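Local coordinates for protein peptidyl-prolyl cis-trans isomerase ([Pseudomonas syringae] pv. tomato str. DC3000, PDB 5XB0) that probably catalyses the cis-trans isomerisation of peptide bonds preceding proline, through the FKBP-type domain that forms the C-terminal part of the whole protein, at residues T42-D47 / M91-K96; E53-G58 / E125-A130. One frame throughout, in Å; residues are numbered along the deposited sequence.

Contact 1. Residues T42-D47 / M91-K96; sequences TGPKPD and MPTGAK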
loop_
_atom_site.group_PDB
_atom_site.type_symbol
_atom_site.label_atom_id
_atom_site.label_comp_id
_atom_site.label_asym_id
_atom_site.label_seq_id
_atom_site.Cartn_x
_atom_site.Cartn_y
_atom_site.Cartn_z
ATOM N N THR A 42 -11.951 10.581 11.812
ATOM C CA THR A 42 -11.935 10.631 13.269
ATOM C C THR A 42 -12.590 9.408 13.888
ATOM O O THR A 42 -12.948 9.429 15.066
ATOM C CB THR A 42 -12.639 11.897 13.806
ATOM O OG1 THR A 42 -14.012 11.885 13.402
ATOM C CG2 THR A 42 -11.968 13.159 13.256
ATOM N N GLY A 43 -12.723 8.337 13.103
ATOM C CA GLY A 43 -13.318 7.104 13.591
ATOM C C GLY A 43 -12.276 6.138 14.109
ATOM O O GLY A 43 -11.099 6.488 14.187
ATOM N N PRO A 44 -12.699 4.913 14.465
ATOM C CA PRO A 44 -11.793 3.933 15.084
ATOM C C PRO A 44 -10.700 3.444 14.149
ATOM O O PRO A 44 -10.903 3.363 12.923
ATOM C CB PRO A 44 -12.727 2.769 15.453
ATOM C CG PRO A 44 -14.104 3.378 15.496
ATOM C CD PRO A 44 -14.087 4.427 14.414
ATOM N N LYS A 45 -9.561 3.096 14.746
ATOM C CA LYS A 45 -8.454 2.472 14.027
ATOM C C LYS A 45 -8.538 0.970 14.238
ATOM O O LYS A 45 -8.987 0.515 15.296
ATOM C CB LYS A 45 -7.100 2.983 14.531
ATOM C CG LYS A 45 -6.846 4.456 14.303
ATOM C CD LYS A 45 -5.632 4.914 15.092
ATOM C CE LYS A 45 -5.329 6.382 14.836
ATOM N NZ LYS A 45 -4.299 6.906 15.787
ATOM N N PRO A 46 -8.086 0.188 13.243
ATOM C CA PRO A 46 -8.125 -1.272 13.387
ATOM C C PRO A 46 -6.972 -1.818 14.210
ATOM O O PRO A 46 -5.894 -1.224 14.231
ATOM C CB PRO A 46 -8.018 -1.761 11.948
ATOM C CG PRO A 46 -7.171 -0.727 11.285
ATOM C CD PRO A 46 -7.575 0.594 11.917
ATOM N N ASP A 47 -7.214 -2.937 14.881
ATOM C CA ASP A 47 -6.167 -3.669 15.578
ATOM C C ASP A 47 -5.387 -4.523 14.594
ATOM O O ASP A 47 -5.889 -4.863 13.516
ATOM C CB ASP A 47 -6.761 -4.553 16.670
ATOM C CG ASP A 47 -7.346 -3.754 17.825
ATOM O OD1 ASP A 47 -6.933 -2.591 18.040
ATOM O OD2 ASP A 47 -8.207 -4.308 18.535
ATOM N N MET A 91 -4.742 4.168 10.693
ATOM C CA MET A 91 -5.748 4.852 9.892
ATOM C C MET A 91 -7.114 4.898 10.567
ATOM O O MET A 91 -7.681 3.862 10.884
ATOM C CB MET A 91 -5.871 4.159 8.537
ATOM C CG MET A 91 -6.693 4.952 7.546
ATOM S SD MET A 91 -6.714 4.154 5.932
ATOM C CE MET A 91 -7.586 5.392 4.966
ATOM N N PRO A 92 -7.654 6.106 10.790
ATOM C CA PRO A 92 -8.979 6.213 11.411
ATOM C C PRO A 92 -10.107 5.997 10.400
ATOM O O PRO A 92 -9.979 6.408 9.244
ATOM C CB PRO A 92 -8.999 7.644 11.958
ATOM C CG PRO A 92 -8.089 8.397 11.051
ATOM C CD PRO A 92 -7.035 7.425 10.562
ATOM N N THR A 93 -11.190 5.362 10.834
ATOM C CA THR A 93 -12.344 5.181 9.960
ATOM C C THR A 93 -12.799 6.535 9.413
ATOM O O THR A 93 -12.840 7.529 10.141
ATOM C CB THR A 93 -13.483 4.483 10.694
ATOM O OG1 THR A 93 -13.044 3.177 11.102
ATOM C CG2 THR A 93 -14.686 4.332 9.796
ATOM N N GLY A 94 -13.087 6.587 8.116
ATOM C CA GLY A 94 -13.487 7.832 7.482
ATOM C C GLY A 94 -12.378 8.489 6.672
ATOM O O GLY A 94 -12.637 9.323 5.793
ATOM N N ALA A 95 -11.136 8.136 6.964
ATOM C CA ALA A 95 -10.018 8.736 6.239
ATOM C C ALA A 95 -9.899 8.180 4.817
ATOM O O ALA A 95 -10.381 7.079 4.520
ATOM C CB ALA A 95 -8.715 8.520 6.993
ATOM N N LYS A 96 -9.258 8.962 3.952
ATOM C CA LYS A 96 -8.831 8.520 2.620
ATOM C C LYS A 96 -7.339 8.792 2.529
ATOM O O LYS A 96 -6.905 9.947 2.670
ATOM C CB LYS A 96 -9.572 9.258 1.498
ATOM C CG LYS A 96 -11.091 9.126 1.526
ATOM C CD LYS A 96 -11.684 9.461 0.150
ATOM C CE LYS A 96 -13.081 10.061 0.256
ATOM N NZ LYS A 96 -13.047 11.443 0.820
HETATM O O HOH W 1 -14.407 9.941 10.564
#
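T93 is gripped by the loop 42-47 through both its backbone and its side chain. The carbonyl oxygen of P44 accepts two bonds from this one residue: T93 OG1 lies 2.8 Å from P44 O, in the carbonyl plane and on a lone pair, while T93 N approaches P44 O at 2.9 Å from above that plane. With OG1 anti to its own carbonyl carbon (chi1 -62°), the T93 hydroxyl sits beside the backbone N, and the two donors converge on the same acceptor. The P44 ring passes T93 at its CD corner, 3.7 Å from T93 OG1. At the carbonyl end, T93 O takes a hydrogen bond from G43 N at 3.1 Å, bent to 141° at the hydrogen, and also accepts a hydrogen bond from a water that in turn accepts one from T42 N. Beside these bonds, P92 CB packs 3.3 Å from G43 O. M91 O lies against carbon: K45 CA offers it a CA-H...O contact of 3.5 Å, and P46 CD stands 3.4 Å away; no polar partner is found for this buried oxygen.

Further out, a type II turn from P92 to A95, closed by A95 N to P92 O, presents T93 to the loop, with G94 taking the positive phi of the third position. V131 of strand 122-132 packs on P44, P46 and T93. Two FKBP-domain loops, one leading into strand 51-59 and the other into strand 96-101, are thus joined by two main-chain hydrogen bonds and one from the T93 hydroxyl, so one residue satisfies P44 O twice.

Contact 2. Residues E53-G58 / E125-A130; sequences EVRYVG and EIELIA
V54, I126 and L128 form the apolar centre between strands 53-58 and 125-130. V54 CG1 touches both partners, meeting I126 CG2 at 3.8 Å and L128 CD1 at the same distance. The isopropyl group is turned with CG1 anti to the carbonyl carbon (chi1 -67°), which brings that methyl within contact of both. Further along this face, Y56 CB packs on I126 CG1, while the ring leads away from strand 125-130: its OH is hydrogen-bonded to D67 OD2, and the W84 ring meets the Y56 ring edge-to-face. F75 and L99 cover V54 and I126 from neighbouring strands.

The strands run antiparallel, their axes 4.7 Å apart, within the curled sheet of the FKBP fold. R55 with E127 and V57 with E125 are hydrogen-bonded pairs, whereas V54-L128 and Y56-I126 are non-hydrogen-bonded ones, where CA-H...O contacts such as Y56 CA to E125 O at 3.1 Å fill in. A classic beta bulge breaks the register at the far end. I129 and A130 both face E53, and E53 O accepts a 2.8 Å bond from I129 N, nearly along the C=O axis, plus a weak one from A130 N. E53 N closes the pair by donating to A130 O.

On the opposite face, R55 and E127 lie side by side, pointing the same way. R55 NH1 reaches E127 OE2 at 3.3 Å in a salt bridge whose hydrogen bond is weak; the carboxylate oxygen sits at the guanidinium edge, with the two planes 42° apart. I129, whose CB points toward strand 53-58 at the bulge, sets CD1 3.3 Å from R55 NH1, obliquely to the guanidinium. Its CG2 and the methyl of A130 pack against E53 OE1, the latter at 3.5 Å.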
loop_
_atom_site.group_PDB
_atom_site.type_symbol
_atom_site.label_atom_id
_atom_site.label_comp_id
_atom_site.label_asym_id
_atom_site.label_seq_id
_atom_site.Cartn_x
_atom_site.Cartn_y
_atom_site.Cartn_z
ATOM N N GLU A 53 -12.801 -2.629 6.509
ATOM C CA GLU A 53 -13.690 -2.590 5.357
ATOM C C GLU A 53 -13.247 -1.398 4.535
ATOM O O GLU A 53 -13.259 -0.267 5.025
ATOM C CB GLU A 53 -15.158 -2.466 5.769
ATOM C CG GLU A 53 -16.127 -2.652 4.598
ATOM C CD GLU A 53 -17.573 -2.341 4.958
ATOM O OE1 GLU A 53 -17.814 -1.530 5.876
ATOM O OE2 GLU A 53 -18.484 -2.919 4.321
ATOM N N VAL A 54 -12.841 -1.644 3.290
ATOM C CA VAL A 54 -12.206 -0.608 2.495
ATOM C C VAL A 54 -12.751 -0.508 1.075
ATOM O O VAL A 54 -13.299 -1.464 0.537
ATOM C CB VAL A 54 -10.676 -0.834 2.395
ATOM C CG1 VAL A 54 -10.023 -0.654 3.773
ATOM C CG2 VAL A 54 -10.370 -2.220 1.794
ATOM N N ARG A 55 -12.610 0.676 0.491
ATOM C CA ARG A 55 -12.548 0.817 -0.954
ATOM C C ARG A 55 -11.095 1.071 -1.284
ATOM O O ARG A 55 -10.394 1.737 -0.517
ATOM C CB ARG A 55 -13.399 1.980 -1.454
ATOM C CG ARG A 55 -14.867 1.852 -1.218
ATOM C CD ARG A 55 -15.594 2.981 -1.931
ATOM N NE ARG A 55 -17.028 2.760 -1.902
ATOM C CZ ARG A 55 -17.817 3.201 -0.936
ATOM N NH1 ARG A 55 -17.307 3.901 0.068
ATOM N NH2 ARG A 55 -19.115 2.953 -0.980
ATOM N N TYR A 56 -10.630 0.572 -2.424
ATOM C CA TYR A 56 -9.231 0.775 -2.765
ATOM C C TYR A 56 -8.983 0.721 -4.264
ATOM O O TYR A 56 -9.725 0.107 -5.021
ATOM C CB TYR A 56 -8.337 -0.255 -2.063
ATOM C CG TYR A 56 -8.501 -1.669 -2.572
ATOM C CD1 TYR A 56 -9.520 -2.483 -2.088
ATOM C CD2 TYR A 56 -7.647 -2.192 -3.540
ATOM C CE1 TYR A 56 -9.697 -3.785 -2.564
ATOM C CE2 TYR A 56 -7.818 -3.496 -4.026
ATOM C CZ TYR A 56 -8.835 -4.289 -3.518
ATOM O OH TYR A 56 -9.015 -5.575 -3.985
ATOM N N VAL A 57 -7.906 1.379 -4.665
ATOM C CA VAL A 57 -7.363 1.230 -6.005
ATOM C C VAL A 57 -5.877 0.974 -5.837
ATOM O O VAL A 57 -5.191 1.737 -5.169
ATOM C CB VAL A 57 -7.598 2.471 -6.877
ATOM C CG1 VAL A 57 -6.994 2.241 -8.267
ATOM C CG2 VAL A 57 -9.084 2.748 -7.011
ATOM N N GLY A 58 -5.387 -0.106 -6.439
ATOM C CA GLY A 58 -3.972 -0.431 -6.371
ATOM C C GLY A 58 -3.328 -0.266 -7.732
ATOM O O GLY A 58 -3.821 -0.806 -8.724
ATOM N N GLU A 125 -4.680 3.844 -3.271
ATOM C CA GLU A 125 -5.561 4.825 -2.669
ATOM C C GLU A 125 -6.624 4.049 -1.901
ATOM O O GLU A 125 -7.251 3.165 -2.464
ATOM C CB GLU A 125 -6.170 5.740 -3.729
ATOM C CG GLU A 125 -5.116 6.645 -4.357
ATOM C CD GLU A 125 -5.690 7.903 -4.975
ATOM O OE1 GLU A 125 -6.843 8.263 -4.647
ATOM O OE2 GLU A 125 -4.977 8.538 -5.781
ATOM N N ILE A 126 -6.789 4.358 -0.615
ATOM C CA ILE A 126 -7.642 3.577 0.274
ATOM C C ILE A 126 -8.596 4.471 1.044
ATOM O O ILE A 126 -8.184 5.473 1.613
ATOM C CB ILE A 126 -6.801 2.766 1.282
ATOM C CG1 ILE A 126 -5.850 1.823 0.546
ATOM C CG2 ILE A 126 -7.698 1.995 2.246
ATOM C CD1 ILE A 126 -4.910 1.092 1.453
ATOM N N GLU A 127 -9.873 4.114 1.039
ATOM C CA GLU A 127 -10.860 4.742 1.913
ATOM C C GLU A 127 -11.257 3.741 2.986
ATOM O O GLU A 127 -11.684 2.628 2.671
ATOM C CB GLU A 127 -12.096 5.196 1.136
ATOM C CG GLU A 127 -13.105 5.909 2.046
ATOM C CD GLU A 127 -14.335 6.404 1.322
ATOM O OE1 GLU A 127 -15.002 7.309 1.874
ATOM O OE2 GLU A 127 -14.637 5.887 0.220
ATOM N N LEU A 128 -11.098 4.117 4.252
ATOM C CA LEU A 128 -11.447 3.194 5.325
ATOM C C LEU A 128 -12.903 3.434 5.749
ATOM O O LEU A 128 -13.242 4.469 6.323
ATOM C CB LEU A 128 -10.485 3.351 6.504
ATOM C CG LEU A 128 -10.693 2.360 7.648
ATOM C CD1 LEU A 128 -10.524 0.887 7.214
ATOM C CD2 LEU A 128 -9.742 2.679 8.774
ATOM N N ILE A 129 -13.760 2.466 5.454
ATOM C CA ILE A 129 -15.194 2.610 5.669
ATOM C C ILE A 129 -15.606 2.180 7.074
ATOM O O ILE A 129 -16.489 2.785 7.696
ATOM C CB ILE A 129 -15.982 1.782 4.631
ATOM C CG1 ILE A 129 -15.561 2.168 3.216
ATOM C CG2 ILE A 129 -17.485 1.959 4.806
ATOM C CD1 ILE A 129 -15.752 3.622 2.922
ATOM N N ALA A 130 -14.963 1.122 7.561
ATOM C CA ALA A 130 -15.280 0.559 8.864
ATOM C C ALA A 130 -14.160 -0.368 9.323
ATOM O O ALA A 130 -13.325 -0.801 8.537
ATOM C CB ALA A 130 -16.599 -0.194 8.820
#

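Contacts 1 and 2 adjoin, their centres 11 Å apart, and their segments alternate along the chain. L128 connects them through its backbone: G94 N lies 2.8 Å from L128 O and A95 O 3.1 Å from L128 N, both probable hydrogen bonds, so the turn of contact 1 runs directly into the sheet beside the bulge of contact 2. Packing adds to this, with T93 CG2 3.2 Å from I129 O and M91 O 3.2 Å from L128 CD2. Contact 2 carries Y56, which with D67 and W84 probably lines the substrate pocket, as in other FKBPs; a bound tartrate about 4 Å from its side chain, probably from the crystallisation liquor, fits this.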